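Local atomic coordinates of putative peptide ABC-transport system periplasmic peptide-binding protein (Campylobacter jejuni, PDB entry 4OEV), a protein that binds nickel outside the cytoplasm, here together with oxalate, as the solute-binding component of an ABC-type nickel importer. Residues F462-T475 against H481-K494. Residues are numbered along the deposited sequence; the frame is centred on the assembly and turned at random.
Sequences FALVYNKDLKGIKT and HGVGFTWNVYEWSK. With NI (nickel (II) ion), chain C.
Phe-462 lays one face of its ring against the backbone of Gly-482, whose CA stands 3.7 Å from the ring centroid in a CH-pi contact. The residue just before that glycine, His-481, turns away and binds nickel through NE2, while Glu-12 takes its ND1. Two residues beyond Phe-462, Leu-464 sends CD1 to within 3.8 Å of Phe-485 CD1, the two side chains crossing at about a right angle. Past the turn 467-470, Leu-470 splits its methyls: CD1 lies on the aliphatic chain of Lys-494, CD2 against the six-membered ring of Trp-492. Lys-471 and Ser-493 form a single antiparallel hydrogen-bonded pair, Lys-471 N to Ser-493 O 2.8 Å and Ser-493 N to Lys-471 O 3.0 Å. Ile-473, with CG1 beside its backbone N (chi1 -58°), sets that carbon over the centre of the Trp-492 indole; Val-489 CA lies over the opposite face, offset toward the rim. Lys-474 follows: its O accepts Trp-487 NE1 at 3.0 Å from above the carbonyl plane, and its extended chain brings NZ into a salt bridge with Glu-491 OE1 (3.2 Å), on the syn lone pair. Four bonds fix the Asn-488 amide's rotation: OD1 accepts from Lys-474 N and Trp-492 NE1, on opposite faces, and ND2 donates to Gly-472 O and the anti lone pair of Glu-491 OE1. Strand 6-11 packs against Leu-470, Phe-485 and Trp-492. The C-terminal tail thus folds back along the chain leaving strand 454-467, in a periplasmic-binding-protein fold of solute-binding family 5, where His-481, His-26 and His-480 bind nickel beside the oxalate.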
ATOM      1  N   PHE A 462      -5.034 -12.983  -0.415  1.00 37.01           N
ATOM      2  CA  PHE A 462      -6.332 -12.383  -0.185  1.00 37.44           C
ATOM      3  C   PHE A 462      -7.393 -13.270  -0.773  1.00 36.58           C
ATOM      4  O   PHE A 462      -7.168 -13.945  -1.776  1.00 38.85           O
ATOM      5  CB  PHE A 462      -6.403 -10.965  -0.775  1.00 38.65           C
ATOM      6  CG  PHE A 462      -5.737  -9.943   0.095  1.00 36.83           C
ATOM      7  CD1 PHE A 462      -6.440  -9.351   1.132  1.00 37.47           C
ATOM      8  CD2 PHE A 462      -4.422  -9.590  -0.115  1.00 34.63           C
ATOM      9  CE1 PHE A 462      -5.836  -8.429   1.994  1.00 38.54           C
ATOM     10  CE2 PHE A 462      -3.796  -8.655   0.750  1.00 33.69           C
ATOM     11  CZ  PHE A 462      -4.505  -8.075   1.782  1.00 36.80           C
ATOM     12  N   ALA A 463      -8.552 -13.265  -0.127  1.00 36.30           N
ATOM     13  CA  ALA A 463      -9.684 -14.020  -0.623  1.00 38.86           C
ATOM     14  C   ALA A 463     -10.733 -13.053  -1.150  1.00 37.59           C
ATOM     15  O   ALA A 463     -11.379 -12.344  -0.374  1.00 36.00           O
ATOM     16  CB  ALA A 463     -10.275 -14.944   0.509  1.00 35.44           C
ATOM     17  N   LEU A 464     -10.881 -13.006  -2.477  1.00 38.26           N
ATOM     18  CA  LEU A 464     -11.957 -12.236  -3.075  1.00 36.60           C
ATOM     19  C   LEU A 464     -13.214 -13.069  -3.095  1.00 38.33           C
ATOM     20  O   LEU A 464     -13.319 -14.070  -3.834  1.00 38.06           O
ATOM     21  CB  LEU A 464     -11.593 -11.764  -4.504  1.00 34.49           C
ATOM     22  CG  LEU A 464     -12.723 -11.074  -5.282  1.00 41.08           C
ATOM     23  CD1 LEU A 464     -13.406  -9.978  -4.472  1.00 38.95           C
ATOM     24  CD2 LEU A 464     -12.143 -10.506  -6.603  1.00 38.08           C
ATOM     25  N   VAL A 465     -14.193 -12.663  -2.306  1.00 35.33           N
ATOM     26  CA  VAL A 465     -15.417 -13.456  -2.289  1.00 37.48           C
ATOM     27  C   VAL A 465     -16.495 -12.784  -3.116  1.00 37.62           C
ATOM     28  O   VAL A 465     -16.811 -11.614  -2.906  1.00 43.00           O
ATOM     29  CB  VAL A 465     -15.965 -13.689  -0.894  1.00 36.59           C
ATOM     30  CG1 VAL A 465     -17.211 -14.537  -0.996  1.00 39.44           C
ATOM     31  CG2 VAL A 465     -14.915 -14.363  -0.010  1.00 38.08           C
ATOM     32  N   TYR A 466     -17.076 -13.505  -4.046  1.00 39.05           N
ATOM     33  CA  TYR A 466     -17.963 -12.806  -4.979  1.00 45.73           C
ATOM     34  C   TYR A 466     -19.249 -13.570  -5.308  1.00 45.58           C
ATOM     35  O   TYR A 466     -19.267 -14.792  -5.523  1.00 46.42           O
ATOM     36  CB  TYR A 466     -17.185 -12.459  -6.285  1.00 44.28           C
ATOM     37  CG  TYR A 466     -16.677 -13.700  -7.010  1.00 43.36           C
ATOM     38  CD1 TYR A 466     -15.439 -14.267  -6.680  1.00 43.61           C
ATOM     39  CD2 TYR A 466     -17.447 -14.326  -7.972  1.00 44.88           C
ATOM     40  CE1 TYR A 466     -15.005 -15.431  -7.300  1.00 43.39           C
ATOM     41  CE2 TYR A 466     -17.010 -15.484  -8.611  1.00 47.26           C
ATOM     42  CZ  TYR A 466     -15.777 -16.013  -8.265  1.00 47.48           C
ATOM     43  OH  TYR A 466     -15.347 -17.158  -8.882  1.00 53.34           O
ATOM     44  N   ASN A 467     -20.337 -12.819  -5.366  1.00 45.51           N
ATOM     45  CA  ASN A 467     -21.582 -13.313  -5.958  1.00 49.14           C
ATOM     46  C   ASN A 467     -21.312 -14.085  -7.255  1.00 48.35           C
ATOM     47  O   ASN A 467     -20.665 -13.574  -8.173  1.00 47.64           O
ATOM     48  CB  ASN A 467     -22.517 -12.140  -6.206  1.00 50.86           C
ATOM     49  CG  ASN A 467     -23.808 -12.567  -6.799  1.00 63.26           C
ATOM     50  OD1 ASN A 467     -24.126 -12.231  -7.930  1.00 62.59           O
ATOM     51  ND2 ASN A 467     -24.571 -13.333  -6.026  1.00 67.69           N
ATOM     52  N   LYS A 468     -21.792 -15.326  -7.311  1.00 48.39           N
ATOM     53  CA  LYS A 468     -21.444 -16.246  -8.379  1.00 52.75           C
ATOM     54  C   LYS A 468     -21.902 -15.750  -9.743  1.00 53.84           C
ATOM     55  O   LYS A 468     -21.503 -16.296 -10.770  1.00 54.54           O
ATOM     56  CB  LYS A 468     -22.061 -17.637  -8.109  1.00 62.01           C
ATOM     57  CG  LYS A 468     -21.321 -18.804  -8.777  1.00 68.08           C
ATOM     58  CD  LYS A 468     -19.841 -18.783  -8.378  1.00 71.24           C
ATOM     59  CE  LYS A 468     -19.131 -20.092  -8.711  1.00 76.35           C
ATOM     60  NZ  LYS A 468     -17.713 -20.061  -8.213  1.00 77.30           N
ATOM     61  N   ASP A 469     -22.809 -14.780  -9.743  1.00 49.30           N
ATOM     62  CA  ASP A 469     -23.288 -14.192 -10.989  1.00 52.26           C
ATOM     63  C   ASP A 469     -22.192 -13.356 -11.634  1.00 51.23           C
ATOM     64  O   ASP A 469     -22.324 -13.000 -12.779  1.00 51.99           O
ATOM     65  CB  ASP A 469     -24.533 -13.328 -10.753  1.00 53.46           C
ATOM     66  CG  ASP A 469     -25.763 -14.148 -10.390  1.00 59.39           C
ATOM     67  OD1 ASP A 469     -25.898 -15.300 -10.882  1.00 59.15           O
ATOM     68  OD2 ASP A 469     -26.568 -13.642  -9.573  1.00 61.11           O
ATOM     69  N   LEU A 470     -21.136 -13.017 -10.883  1.00 50.00           N
ATOM     70  CA  LEU A 470     -20.085 -12.127 -11.407  1.00 52.80           C
ATOM     71  C   LEU A 470     -19.123 -12.780 -12.405  1.00 54.41           C
ATOM     72  O   LEU A 470     -18.373 -13.703 -12.067  1.00 55.68           O
ATOM     73  CB  LEU A 470     -19.279 -11.543 -10.267  1.00 52.37           C
ATOM     74  CG  LEU A 470     -19.497 -10.053 -10.040  1.00 56.30           C
ATOM     75  CD1 LEU A 470     -20.936  -9.833  -9.649  1.00 57.98           C
ATOM     76  CD2 LEU A 470     -18.548  -9.528  -8.965  1.00 53.48           C
ATOM     77  N   LYS A 471     -19.101 -12.247 -13.620  1.00 50.34           N
ATOM     78  CA  LYS A 471     -18.202 -12.743 -14.665  1.00 52.74           C
ATOM     79  C   LYS A 471     -17.125 -11.709 -14.991  1.00 52.33           C
ATOM     80  O   LYS A 471     -17.346 -10.519 -14.804  1.00 53.15           O
ATOM     81  CB  LYS A 471     -18.979 -13.095 -15.938  1.00 56.26           C
ATOM     82  CG  LYS A 471     -19.559 -14.530 -16.011  1.00 59.50           C
ATOM     83  CD  LYS A 471     -20.400 -14.910 -14.806  1.00 62.84           C
ATOM     84  CE  LYS A 471     -20.947 -16.366 -14.895  1.00 86.54           C
ATOM     85  NZ  LYS A 471     -19.925 -17.422 -14.586  1.00 85.24           N
ATOM     86  N   GLY A 472     -15.959 -12.177 -15.435  1.00 51.42           N
ATOM     87  CA  GLY A 472     -14.928 -11.308 -15.977  1.00 52.16           C
ATOM     88  C   GLY A 472     -13.806 -10.955 -15.002  1.00 49.37           C
ATOM     89  O   GLY A 472     -12.821 -10.284 -15.394  1.00 49.28           O
ATOM     90  N   ILE A 473     -13.932 -11.375 -13.739  1.00 44.62           N
ATOM     91  CA  ILE A 473     -12.915 -11.018 -12.740  1.00 45.35           C
ATOM     92  C   ILE A 473     -11.594 -11.669 -13.098  1.00 43.91           C
ATOM     93  O   ILE A 473     -11.529 -12.851 -13.400  1.00 46.67           O
ATOM     94  CB  ILE A 473     -13.328 -11.416 -11.319  1.00 45.24           C
ATOM     95  CG1 ILE A 473     -14.649 -10.745 -10.953  1.00 46.99           C
ATOM     96  CG2 ILE A 473     -12.240 -11.004 -10.303  1.00 42.04           C
ATOM     97  CD1 ILE A 473     -15.239 -11.296  -9.628  1.00 43.02           C
ATOM     98  N   LYS A 474     -10.549 -10.866 -13.126  1.00 41.83           N
ATOM     99  CA  LYS A 474      -9.209 -11.371 -13.355  1.00 43.59           C
ATOM    100  C   LYS A 474      -8.339 -11.116 -12.128  1.00 42.15           C
ATOM    101  O   LYS A 474      -8.436 -10.034 -11.519  1.00 41.90           O
ATOM    102  CB  LYS A 474      -8.582 -10.704 -14.578  1.00 45.07           C
ATOM    103  CG  LYS A 474      -9.219 -11.111 -15.927  1.00 45.13           C
ATOM    104  CD  LYS A 474      -8.464 -10.364 -17.033  1.00 49.34           C
ATOM    105  CE  LYS A 474      -8.936 -10.740 -18.439  1.00 53.53           C
ATOM    106  NZ  LYS A 474      -8.487  -9.693 -19.408  1.00 56.07           N
ATOM    107  N   THR A 475      -7.489 -12.088 -11.774  1.00 41.86           N
ATOM    108  CA  THR A 475      -6.557 -11.905 -10.652  1.00 44.28           C
ATOM    109  C   THR A 475      -5.293 -11.247 -11.146  1.00 46.32           C
ATOM    110  O   THR A 475      -4.999 -11.254 -12.350  1.00 47.63           O
ATOM    111  CB  THR A 475      -6.147 -13.221  -9.998  1.00 48.30           C
ATOM    112  OG1 THR A 475      -5.499 -14.033 -10.984  1.00 53.75           O
ATOM    113  CG2 THR A 475      -7.368 -13.982  -9.431  1.00 47.49           C
ATOM    114  N   HIS A 481      -3.509  -4.023   1.578  1.00 29.36           N
ATOM    115  CA  HIS A 481      -4.966  -4.120   1.751  1.00 29.37           C
ATOM    116  C   HIS A 481      -5.659  -4.786   0.584  1.00 31.59           C
ATOM    117  O   HIS A 481      -6.865  -4.663   0.474  1.00 33.63           O
ATOM    118  CB  HIS A 481      -5.663  -2.760   1.993  1.00 28.10           C
ATOM    119  CG  HIS A 481      -5.234  -2.056   3.252  1.00 31.05           C
ATOM    120  ND1 HIS A 481      -5.708  -2.395   4.513  1.00 35.12           N
ATOM    121  CD2 HIS A 481      -4.405  -0.998   3.435  1.00 30.24           C
ATOM    122  CE1 HIS A 481      -5.161  -1.589   5.415  1.00 32.61           C
ATOM    123  NE2 HIS A 481      -4.374  -0.726   4.784  1.00 34.50           N
ATOM    124  N   GLY A 482      -4.911  -5.504  -0.258  1.00 28.99           N
ATOM    125  CA  GLY A 482      -5.476  -6.156  -1.413  1.00 29.49           C
ATOM    126  C   GLY A 482      -5.812  -5.165  -2.524  1.00 32.57           C
ATOM    127  O   GLY A 482      -6.415  -5.551  -3.558  1.00 34.24           O
ATOM    128  N   VAL A 483      -5.417  -3.900  -2.334  1.00 30.44           N
ATOM    129  CA  VAL A 483      -5.665  -2.874  -3.383  1.00 31.74           C
ATOM    130  C   VAL A 483      -5.199  -3.399  -4.713  1.00 32.78           C
ATOM    131  O   VAL A 483      -4.117  -4.018  -4.843  1.00 32.74           O
ATOM    132  CB  VAL A 483      -5.010  -1.514  -3.035  1.00 32.82           C
ATOM    133  CG1 VAL A 483      -4.932  -0.577  -4.231  1.00 36.81           C
ATOM    134  CG2 VAL A 483      -5.831  -0.801  -1.890  1.00 26.50           C
ATOM    135  N   GLY A 484      -6.058  -3.223  -5.715  1.00 33.12           N
ATOM    136  CA  GLY A 484      -5.755  -3.748  -7.008  1.00 36.36           C
ATOM    137  C   GLY A 484      -6.719  -4.837  -7.358  1.00 37.67           C
ATOM    138  O   GLY A 484      -6.723  -5.272  -8.488  1.00 37.05           O
ATOM    139  N   PHE A 485      -7.541  -5.292  -6.416  1.00 38.75           N
ATOM    140  CA  PHE A 485      -8.384  -6.434  -6.758  1.00 37.67           C
ATOM    141  C   PHE A 485      -9.506  -6.045  -7.746  1.00 38.39           C
ATOM    142  O   PHE A 485     -10.116  -6.915  -8.381  1.00 38.87           O
ATOM    143  CB  PHE A 485      -8.940  -7.119  -5.489  1.00 33.38           C
ATOM    144  CG  PHE A 485     -10.083  -6.396  -4.824  1.00 33.58           C
ATOM    145  CD1 PHE A 485     -11.414  -6.769  -5.095  1.00 36.49           C
ATOM    146  CD2 PHE A 485      -9.845  -5.362  -3.916  1.00 33.84           C
ATOM    147  CE1 PHE A 485     -12.486  -6.120  -4.460  1.00 35.34           C
ATOM    148  CE2 PHE A 485     -10.900  -4.696  -3.294  1.00 34.44           C
ATOM    149  CZ  PHE A 485     -12.241  -5.096  -3.571  1.00 32.93           C
ATOM    150  N   THR A 486      -9.706  -4.743  -7.912  1.00 39.97           N
ATOM    151  CA  THR A 486     -10.680  -4.161  -8.829  1.00 42.30           C
ATOM    152  C   THR A 486     -10.041  -3.591 -10.092  1.00 41.73           C
ATOM    153  O   THR A 486     -10.681  -2.799 -10.813  1.00 40.61           O
ATOM    154  CB  THR A 486     -11.459  -3.026  -8.127  1.00 40.52           C
ATOM    155  OG1 THR A 486     -10.521  -2.117  -7.506  1.00 37.09           O
ATOM    156  CG2 THR A 486     -12.363  -3.579  -7.082  1.00 40.19           C
ATOM    157  N   TRP A 487      -8.811  -4.026 -10.393  1.00 39.86           N
ATOM    158  CA  TRP A 487      -7.999  -3.385 -11.447  1.00 39.87           C
ATOM    159  C   TRP A 487      -8.673  -3.530 -12.813  1.00 42.68           C
ATOM    160  O   TRP A 487      -8.468  -2.673 -13.663  1.00 42.13           O
ATOM    161  CB  TRP A 487      -6.584  -3.973 -11.525  1.00 38.43           C
ATOM    162  CG  TRP A 487      -6.591  -5.371 -12.080  1.00 39.93           C
ATOM    163  CD1 TRP A 487      -6.856  -6.538 -11.367  1.00 40.96           C
ATOM    164  CD2 TRP A 487      -6.374  -5.775 -13.445  1.00 42.81           C
ATOM    165  NE1 TRP A 487      -6.805  -7.631 -12.231  1.00 41.99           N
ATOM    166  CE2 TRP A 487      -6.520  -7.185 -13.501  1.00 43.12           C
ATOM    167  CE3 TRP A 487      -6.067  -5.080 -14.628  1.00 41.51           C
ATOM    168  CZ2 TRP A 487      -6.355  -7.914 -14.701  1.00 44.81           C
ATOM    169  CZ3 TRP A 487      -5.915  -5.813 -15.828  1.00 45.16           C
ATOM    170  CH2 TRP A 487      -6.055  -7.209 -15.847  1.00 47.00           C
ATOM    171  N   ASN A 488      -9.459  -4.600 -13.040  1.00 42.53           N
ATOM    172  CA  ASN A 488     -10.125  -4.751 -14.347  1.00 43.87           C
ATOM    173  C   ASN A 488     -11.639  -4.713 -14.208  1.00 45.61           C
ATOM    174  O   ASN A 488     -12.387  -5.365 -14.974  1.00 45.15           O
ATOM    175  CB  ASN A 488      -9.677  -6.029 -15.089  1.00 44.59           C
ATOM    176  CG  ASN A 488     -10.417  -7.281 -14.651  1.00 46.89           C
ATOM    177  OD1 ASN A 488     -10.507  -7.598 -13.454  1.00 46.35           O
ATOM    178  ND2 ASN A 488     -10.970  -8.001 -15.628  1.00 48.62           N
ATOM    179  N   VAL A 489     -12.104  -3.941 -13.231  1.00 45.48           N
ATOM    180  CA  VAL A 489     -13.533  -3.903 -12.930  1.00 46.38           C
ATOM    181  C   VAL A 489     -14.382  -3.507 -14.158  1.00 46.15           C
ATOM    182  O   VAL A 489     -15.516  -3.954 -14.292  1.00 44.52           O
ATOM    183  CB  VAL A 489     -13.838  -2.944 -11.763  1.00 45.01           C
ATOM    184  CG1 VAL A 489     -13.487  -1.516 -12.150  1.00 46.44           C
ATOM    185  CG2 VAL A 489     -15.308  -3.070 -11.358  1.00 48.47           C
ATOM    186  N   TYR A 490     -13.820  -2.734 -15.088  1.00 50.12           N
ATOM    187  CA  TYR A 490     -14.582  -2.365 -16.270  1.00 48.82           C
ATOM    188  C   TYR A 490     -14.869  -3.551 -17.205  1.00 50.77           C
ATOM    189  O   TYR A 490     -15.542  -3.384 -18.227  1.00 53.83           O
ATOM    190  CB  TYR A 490     -13.859  -1.239 -17.070  1.00 51.65           C
ATOM    191  CG  TYR A 490     -12.393  -1.499 -17.416  1.00 50.43           C
ATOM    192  CD1 TYR A 490     -12.041  -2.186 -18.570  1.00 53.06           C
ATOM    193  CD2 TYR A 490     -11.367  -1.060 -16.571  1.00 51.76           C
ATOM    194  CE1 TYR A 490     -10.713  -2.421 -18.894  1.00 56.23           C
ATOM    195  CE2 TYR A 490     -10.035  -1.282 -16.883  1.00 52.14           C
ATOM    196  CZ  TYR A 490      -9.715  -1.963 -18.042  1.00 57.81           C
ATOM    197  OH  TYR A 490      -8.394  -2.201 -18.356  1.00 61.06           O
ATOM    198  N   GLU A 491     -14.309  -4.717 -16.916  1.00 49.91           N
ATOM    199  CA  GLU A 491     -14.608  -5.914 -17.697  1.00 51.27           C
ATOM    200  C   GLU A 491     -15.595  -6.803 -16.938  1.00 51.04           C
ATOM    201  O   GLU A 491     -16.025  -7.829 -17.466  1.00 50.54           O
ATOM    202  CB  GLU A 491     -13.329  -6.699 -18.014  1.00 50.42           C
ATOM    203  CG  GLU A 491     -12.281  -5.882 -18.733  1.00 54.57           C
ATOM    204  CD  GLU A 491     -11.076  -6.706 -19.166  1.00 58.89           C
ATOM    205  OE1 GLU A 491     -10.641  -7.580 -18.392  1.00 56.12           O
ATOM    206  OE2 GLU A 491     -10.536  -6.476 -20.268  1.00 62.03           O
ATOM    207  N   TRP A 492     -15.947  -6.419 -15.709  1.00 48.30           N
ATOM    208  CA  TRP A 492     -16.842  -7.273 -14.896  1.00 48.00           C
ATOM    209  C   TRP A 492     -18.281  -7.076 -15.326  1.00 49.66           C
ATOM    210  O   TRP A 492     -18.657  -5.967 -15.704  1.00 53.55           O
ATOM    211  CB  TRP A 492     -16.737  -6.961 -13.398  1.00 45.23           C
ATOM    212  CG  TRP A 492     -15.399  -7.131 -12.750  1.00 46.47           C
ATOM    213  CD1 TRP A 492     -14.206  -7.354 -13.363  1.00 47.46           C
ATOM    214  CD2 TRP A 492     -15.122  -7.111 -11.332  1.00 46.37           C
ATOM    215  NE1 TRP A 492     -13.198  -7.449 -12.420  1.00 46.86           N
ATOM    216  CE2 TRP A 492     -13.739  -7.311 -11.172  1.00 45.27           C
ATOM    217  CE3 TRP A 492     -15.918  -6.953 -10.186  1.00 47.59           C
ATOM    218  CZ2 TRP A 492     -13.119  -7.337  -9.909  1.00 42.92           C
ATOM    219  CZ3 TRP A 492     -15.308  -6.984  -8.935  1.00 46.07           C
ATOM    220  CH2 TRP A 492     -13.918  -7.172  -8.811  1.00 42.50           C
ATOM    221  N   SER A 493     -19.090  -8.140 -15.278  1.00 49.27           N
ATOM    222  CA  SER A 493     -20.505  -8.026 -15.596  1.00 52.41           C
ATOM    223  C   SER A 493     -21.345  -9.160 -15.001  1.00 55.11           C
ATOM    224  O   SER A 493     -20.822 -10.180 -14.537  1.00 56.05           O
ATOM    225  CB  SER A 493     -20.737  -8.007 -17.113  1.00 54.59           C
ATOM    226  OG  SER A 493     -20.402  -9.262 -17.672  1.00 53.87           O
ATOM    227  N   LYS A 494     -22.656  -8.951 -15.009  1.00 55.80           N
ATOM    228  CA  LYS A 494     -23.604  -9.967 -14.562  1.00 58.73           C
ATOM    229  C   LYS A 494     -24.407 -10.459 -15.741  1.00 63.28           C
ATOM    230  O   LYS A 494     -24.537  -9.734 -16.745  1.00 62.86           O
ATOM    231  CB  LYS A 494     -24.514  -9.414 -13.488  1.00 58.80           C
ATOM    232  CG  LYS A 494     -23.769  -9.047 -12.231  1.00 58.80           C
ATOM    233  CD  LYS A 494     -24.563  -8.003 -11.498  1.00 58.81           C
ATOM    234  CE  LYS A 494     -24.168  -7.906 -10.065  1.00 52.06           C
ATOM    235  NZ  LYS A 494     -25.147  -7.033  -9.363  1.00 51.14           N
ATOM    236  OXT LYS A 494     -24.883 -11.600 -15.700  1.00 65.38           O
TER
HETATM  237 NI    NI C 501      -2.633   0.471   5.334  1.00 27.31          NI
HETATM  238  O   HOH W   1     -17.956  -9.801 -17.967  1.00 42.46           O
HETATM  239  O   HOH W   2     -12.093 -10.122 -17.999  1.00 40.52           O
HETATM  240  O   HOH W   3      -7.108  -6.607 -19.614  1.00 50.05           O
HETATM  241  O   HOH W   4      -3.859   1.684   6.291  1.00 17.81           O